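Local atomic coordinates of phiAB6 tailspike (Unidentified phage, PDB entry 5JS4), a protein that probably binds and fragments the exopolysaccharide of Acinetobacter baumannii as a trimeric beta-helical phage tailspike. Residues L324-P335 against K350-D358. Numbering follows the deposited sequence.
Sequences LQGKTAFINCGP and KQVSFIEID
Successive rungs of a parallel beta-helix meet here, with Thr328 beside Ser353 and Phe330 beside Ile355 in parallel register. Backbone hydrogen bonds join them: Ser353 N to Lys327 O (3.0 Å), Ala329 N to Ser353 O, Phe330 N to Phe354 O, Glu356 N to Phe330 O and Cys333 N to Glu356 O. Just before the strands, Gly326 N donates a hydrogen bond to Lys350 O.

On one face, Thr328 OG1 donates to Glu356 OE2 (2.7 Å), meeting it on the anti side, 16° out of the carboxylate plane. OG1 lies beside its own backbone N (chi1 -46°), which leaves Thr328 CG2 against Ile355 N at 3.3 Å. One water links Thr328 N to Glu356 OE2, and a second links Asn332 N to Glu356 OE1. Both carboxylate oxygens are therefore held, which should fix the rotation of the Glu356 carboxylate.

On the inner side, Phe330 CD2 lies 3.5 Å from Phe354 CE1. The two side chains run side by side in the same direction, but their ring planes stand at 78°. Cys333 SG meets the methyl Ile355 CD1 at 3.6 Å. Ile315 and Leu340, on other strands of the coil, extend this apolar interior. Parallel strands hydrogen-bonded from rung to rung over an apolar interior are typical of the right-handed parallel beta-helix of the pectate lyase-like family.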
ATOM      1  N   LEU A 324     -26.425  -5.296  34.032  1.00 23.85           N
ATOM      2  CA  LEU A 324     -25.599  -4.999  32.853  1.00 22.68           C
ATOM      3  C   LEU A 324     -26.278  -4.068  31.841  1.00 23.17           C
ATOM      4  O   LEU A 324     -25.614  -3.566  30.932  1.00 22.82           O
ATOM      5  CB  LEU A 324     -25.168  -6.298  32.161  1.00 22.67           C
ATOM      6  CG  LEU A 324     -24.075  -7.104  32.872  1.00 22.17           C
ATOM      7  CD1 LEU A 324     -23.958  -8.496  32.272  1.00 22.14           C
ATOM      8  CD2 LEU A 324     -22.732  -6.387  32.823  1.00 23.11           C
ATOM      9  N   GLN A 325     -27.581  -3.829  31.992  1.00 22.76           N
ATOM     10  CA  GLN A 325     -28.313  -2.969  31.054  1.00 24.15           C
ATOM     11  C   GLN A 325     -27.653  -1.596  30.929  1.00 22.79           C
ATOM     12  O   GLN A 325     -27.414  -0.923  31.932  1.00 23.61           O
ATOM     13  CB  GLN A 325     -29.772  -2.793  31.490  1.00 26.38           C
ATOM     14  CG  GLN A 325     -30.633  -2.063  30.467  1.00 29.94           C
ATOM     15  CD  GLN A 325     -32.090  -1.955  30.878  1.00 34.82           C
ATOM     16  OE1 GLN A 325     -32.415  -1.976  32.065  1.00 39.85           O
ATOM     17  NE2 GLN A 325     -32.976  -1.826  29.895  1.00 38.69           N
ATOM     18  N   GLY A 326     -27.351  -1.197  29.695  1.00 20.73           N
ATOM     19  CA  GLY A 326     -26.775   0.118  29.419  1.00 22.06           C
ATOM     20  C   GLY A 326     -25.328   0.289  29.848  1.00 21.84           C
ATOM     21  O   GLY A 326     -24.826   1.411  29.894  1.00 22.38           O
ATOM     22  N   LYS A 327     -24.652  -0.815  30.157  1.00 21.49           N
ATOM     23  CA  LYS A 327     -23.276  -0.767  30.652  1.00 22.08           C
ATOM     24  C   LYS A 327     -22.345  -1.590  29.779  1.00 19.63           C
ATOM     25  O   LYS A 327     -22.789  -2.345  28.914  1.00 17.72           O
ATOM     26  CB  LYS A 327     -23.205  -1.297  32.086  1.00 24.94           C
ATOM     27  CG  LYS A 327     -23.952  -0.460  33.108  1.00 28.05           C
ATOM     28  CD  LYS A 327     -23.790  -1.057  34.496  1.00 31.38           C
ATOM     29  CE  LYS A 327     -24.729  -0.418  35.507  1.00 34.36           C
ATOM     30  NZ  LYS A 327     -24.968  -1.314  36.673  1.00 37.64           N
ATOM     31  N   THR A 328     -21.048  -1.431  30.017  1.00 18.08           N
ATOM     32  CA  THR A 328     -20.039  -2.276  29.386  1.00 16.98           C
ATOM     33  C   THR A 328     -19.676  -3.424  30.332  1.00 16.79           C
ATOM     34  O   THR A 328     -19.462  -3.206  31.525  1.00 17.48           O
ATOM     35  CB  THR A 328     -18.773  -1.484  29.021  1.00 17.45           C
ATOM     36  OG1 THR A 328     -19.135  -0.252  28.385  1.00 17.29           O
ATOM     37  CG2 THR A 328     -17.902  -2.302  28.077  1.00 17.63           C
ATOM     38  N   ALA A 329     -19.601  -4.638  29.790  1.00 16.24           N
ATOM     39  CA  ALA A 329     -19.383  -5.844  30.599  1.00 16.13           C
ATOM     40  C   ALA A 329     -18.016  -5.859  31.277  1.00 15.83           C
ATOM     41  O   ALA A 329     -17.898  -6.239  32.441  1.00 15.09           O
ATOM     42  CB  ALA A 329     -19.560  -7.092  29.747  1.00 16.70           C
ATOM     43  N   PHE A 330     -16.989  -5.458  30.532  1.00 14.85           N
ATOM     44  CA  PHE A 330     -15.629  -5.358  31.048  1.00 14.83           C
ATOM     45  C   PHE A 330     -15.158  -3.911  30.987  1.00 14.55           C
ATOM     46  O   PHE A 330     -15.224  -3.282  29.929  1.00 15.50           O
ATOM     47  CB  PHE A 330     -14.680  -6.209  30.208  1.00 15.47           C
ATOM     48  CG  PHE A 330     -14.763  -7.678  30.489  1.00 16.66           C
ATOM     49  CD1 PHE A 330     -14.056  -8.237  31.541  1.00 17.54           C
ATOM     50  CD2 PHE A 330     -15.523  -8.509  29.684  1.00 19.92           C
ATOM     51  CE1 PHE A 330     -14.117  -9.593  31.799  1.00 18.05           C
ATOM     52  CE2 PHE A 330     -15.588  -9.868  29.935  1.00 21.27           C
ATOM     53  CZ  PHE A 330     -14.882 -10.411  30.994  1.00 19.75           C
ATOM     54  N   ILE A 331     -14.671  -3.389  32.108  1.00 14.01           N
ATOM     55  CA  ILE A 331     -14.089  -2.048  32.138  1.00 14.45           C
ATOM     56  C   ILE A 331     -12.613  -2.105  32.526  1.00 13.86           C
ATOM     57  O   ILE A 331     -12.141  -3.106  33.069  1.00 13.82           O
ATOM     58  CB  ILE A 331     -14.866  -1.092  33.073  1.00 14.89           C
ATOM     59  CG1 ILE A 331     -14.873  -1.602  34.522  1.00 14.98           C
ATOM     60  CG2 ILE A 331     -16.286  -0.911  32.556  1.00 15.48           C
ATOM     61  CD1 ILE A 331     -15.372  -0.583  35.530  1.00 15.37           C
ATOM     62  N   ASN A 332     -11.895  -1.025  32.222  1.00 13.97           N
ATOM     63  CA  ASN A 332     -10.481  -0.863  32.584  1.00 14.26           C
ATOM     64  C   ASN A 332      -9.578  -1.969  32.048  1.00 13.62           C
ATOM     65  O   ASN A 332      -8.673  -2.446  32.735  1.00 14.33           O
ATOM     66  CB  ASN A 332     -10.322  -0.728  34.103  1.00 15.19           C
ATOM     67  CG  ASN A 332     -11.004   0.511  34.649  1.00 16.99           C
ATOM     68  OD1 ASN A 332     -10.935   1.585  34.050  1.00 17.48           O
ATOM     69  ND2 ASN A 332     -11.660   0.371  35.792  1.00 18.08           N
ATOM     70  N   CYS A 333      -9.823  -2.364  30.807  1.00 13.05           N
ATOM     71  CA  CYS A 333      -8.991  -3.363  30.161  1.00 12.87           C
ATOM     72  C   CYS A 333      -7.585  -2.818  29.972  1.00 13.40           C
ATOM     73  O   CYS A 333      -7.404  -1.634  29.699  1.00 15.11           O
ATOM     74  CB  CYS A 333      -9.578  -3.751  28.808  1.00 12.67           C
ATOM     75  SG  CYS A 333      -8.718  -5.113  27.996  1.00 13.59           S
ATOM     76  N   GLY A 334      -6.598  -3.693  30.122  1.00 13.04           N
ATOM     77  CA  GLY A 334      -5.209  -3.368  29.821  1.00 13.39           C
ATOM     78  C   GLY A 334      -4.960  -3.314  28.322  1.00 13.38           C
ATOM     79  O   GLY A 334      -5.901  -3.303  27.532  1.00 13.90           O
ATOM     80  N   PRO A 335      -3.680  -3.304  27.915  1.00 13.04           N
ATOM     81  CA  PRO A 335      -3.312  -3.087  26.514  1.00 12.75           C
ATOM     82  C   PRO A 335      -3.437  -4.308  25.597  1.00 13.39           C
ATOM     83  O   PRO A 335      -3.011  -4.241  24.450  1.00 17.77           O
ATOM     84  CB  PRO A 335      -1.843  -2.669  26.613  1.00 13.38           C
ATOM     85  CG  PRO A 335      -1.344  -3.392  27.814  1.00 13.60           C
ATOM     86  CD  PRO A 335      -2.493  -3.424  28.782  1.00 13.45           C
ATOM     87  N   LYS A 350     -31.020  -4.106  25.157  1.00 21.64           N
ATOM     88  CA  LYS A 350     -30.547  -3.809  26.513  1.00 22.19           C
ATOM     89  C   LYS A 350     -29.259  -2.984  26.538  1.00 20.50           C
ATOM     90  O   LYS A 350     -28.765  -2.640  27.612  1.00 20.13           O
ATOM     91  CB  LYS A 350     -30.347  -5.111  27.297  1.00 23.08           C
ATOM     92  CG  LYS A 350     -31.602  -5.963  27.428  1.00 24.22           C
ATOM     93  CD  LYS A 350     -32.701  -5.234  28.189  1.00 26.87           C
ATOM     94  CE  LYS A 350     -33.899  -6.132  28.445  1.00 29.45           C
ATOM     95  NZ  LYS A 350     -34.999  -5.387  29.116  1.00 32.17           N
ATOM     96  N   GLN A 351     -28.728  -2.666  25.358  1.00 19.37           N
ATOM     97  CA  GLN A 351     -27.548  -1.811  25.227  1.00 19.99           C
ATOM     98  C   GLN A 351     -26.393  -2.270  26.120  1.00 18.67           C
ATOM     99  O   GLN A 351     -25.849  -1.496  26.911  1.00 18.08           O
ATOM    100  CB  GLN A 351     -27.907  -0.348  25.511  1.00 22.23           C
ATOM    101  CG  GLN A 351     -28.918   0.223  24.528  1.00 24.68           C
ATOM    102  CD  GLN A 351     -28.990   1.742  24.550  1.00 28.62           C
ATOM    103  OE1 GLN A 351     -28.090   2.417  25.052  1.00 31.02           O
ATOM    104  NE2 GLN A 351     -30.064   2.286  23.988  1.00 32.48           N
ATOM    105  N   VAL A 352     -26.038  -3.544  25.993  1.00 17.49           N
ATOM    106  CA  VAL A 352     -24.902  -4.102  26.711  1.00 16.62           C
ATOM    107  C   VAL A 352     -23.706  -4.091  25.767  1.00 15.50           C
ATOM    108  O   VAL A 352     -23.752  -4.698  24.702  1.00 15.46           O
ATOM    109  CB  VAL A 352     -25.182  -5.539  27.195  1.00 17.24           C
ATOM    110  CG1 VAL A 352     -23.995  -6.082  27.979  1.00 17.60           C
ATOM    111  CG2 VAL A 352     -26.438  -5.575  28.058  1.00 17.30           C
ATOM    112  N   SER A 353     -22.651  -3.380  26.151  1.00 14.84           N
ATOM    113  CA  SER A 353     -21.420  -3.323  25.358  1.00 14.69           C
ATOM    114  C   SER A 353     -20.394  -4.279  25.961  1.00 14.27           C
ATOM    115  O   SER A 353     -20.538  -4.690  27.111  1.00 14.88           O
ATOM    116  CB  SER A 353     -20.891  -1.889  25.311  1.00 15.54           C
ATOM    117  OG  SER A 353     -21.772  -1.064  24.561  1.00 15.88           O
ATOM    118  N   PHE A 354     -19.369  -4.656  25.193  1.00 13.25           N
ATOM    119  CA  PHE A 354     -18.459  -5.709  25.660  1.00 13.42           C
ATOM    120  C   PHE A 354     -17.306  -5.215  26.532  1.00 13.18           C
ATOM    121  O   PHE A 354     -17.205  -5.614  27.690  1.00 13.49           O
ATOM    122  CB  PHE A 354     -17.911  -6.572  24.514  1.00 13.62           C
ATOM    123  CG  PHE A 354     -16.926  -7.615  24.972  1.00 13.41           C
ATOM    124  CD1 PHE A 354     -17.252  -8.488  26.007  1.00 13.86           C
ATOM    125  CD2 PHE A 354     -15.669  -7.723  24.388  1.00 13.49           C
ATOM    126  CE1 PHE A 354     -16.353  -9.440  26.449  1.00 14.45           C
ATOM    127  CE2 PHE A 354     -14.766  -8.679  24.825  1.00 13.87           C
ATOM    128  CZ  PHE A 354     -15.109  -9.537  25.860  1.00 13.60           C
ATOM    129  N   ILE A 355     -16.434  -4.371  25.987  1.00 13.40           N
ATOM    130  CA  ILE A 355     -15.195  -4.036  26.687  1.00 13.11           C
ATOM    131  C   ILE A 355     -14.727  -2.596  26.459  1.00 13.00           C
ATOM    132  O   ILE A 355     -14.824  -2.064  25.352  1.00 13.57           O
ATOM    133  CB  ILE A 355     -14.088  -5.051  26.308  1.00 12.84           C
ATOM    134  CG1 ILE A 355     -12.892  -4.952  27.258  1.00 13.16           C
ATOM    135  CG2 ILE A 355     -13.680  -4.889  24.847  1.00 13.00           C
ATOM    136  CD1 ILE A 355     -12.103  -6.239  27.356  1.00 13.11           C
ATOM    137  N   GLU A 356     -14.238  -1.976  27.533  1.00 13.01           N
ATOM    138  CA  GLU A 356     -13.652  -0.643  27.481  1.00 13.91           C
ATOM    139  C   GLU A 356     -12.142  -0.753  27.601  1.00 13.71           C
ATOM    140  O   GLU A 356     -11.630  -1.375  28.535  1.00 14.18           O
ATOM    141  CB  GLU A 356     -14.207   0.245  28.594  1.00 14.78           C
ATOM    142  CG  GLU A 356     -15.674   0.577  28.397  1.00 16.15           C
ATOM    143  CD  GLU A 356     -16.258   1.457  29.478  1.00 17.28           C
ATOM    144  OE1 GLU A 356     -15.491   2.057  30.258  1.00 18.19           O
ATOM    145  OE2 GLU A 356     -17.502   1.551  29.533  1.00 18.97           O
ATOM    146  N   ILE A 357     -11.440  -0.150  26.646  1.00 13.41           N
ATOM    147  CA  ILE A 357      -9.982  -0.194  26.589  1.00 13.49           C
ATOM    148  C   ILE A 357      -9.462   1.202  26.241  1.00 13.30           C
ATOM    149  O   ILE A 357     -10.048   1.897  25.414  1.00 14.65           O
ATOM    150  CB  ILE A 357      -9.496  -1.254  25.568  1.00 13.39           C
ATOM    151  CG1 ILE A 357      -7.969  -1.359  25.593  1.00 13.64           C
ATOM    152  CG2 ILE A 357     -10.011  -0.949  24.163  1.00 13.36           C
ATOM    153  CD1 ILE A 357      -7.414  -2.527  24.803  1.00 13.40           C
ATOM    154  N   ASP A 358      -8.378   1.625  26.883  1.00 13.50           N
ATOM    155  CA  ASP A 358      -7.841   2.958  26.627  1.00 14.31           C
ATOM    156  C   ASP A 358      -7.206   3.036  25.238  1.00 13.80           C
ATOM    157  O   ASP A 358      -6.627   2.063  24.743  1.00 14.03           O
ATOM    158  CB  ASP A 358      -6.828   3.364  27.693  1.00 15.73           C
ATOM    159  CG  ASP A 358      -6.515   4.847  27.650  1.00 18.15           C
ATOM    160  OD1 ASP A 358      -7.375   5.655  28.066  1.00 21.32           O
ATOM    161  OD2 ASP A 358      -5.418   5.206  27.189  1.00 20.50           O
TER
HETATM  162  O   HOH W   1     -19.886   0.896  31.386  1.00 38.27           O
HETATM  163  O   HOH W   2     -12.916   1.534  31.378  1.00 18.40           O
HETATM  164  O   HOH W   3      -5.757   0.068  28.359  1.00 21.19           O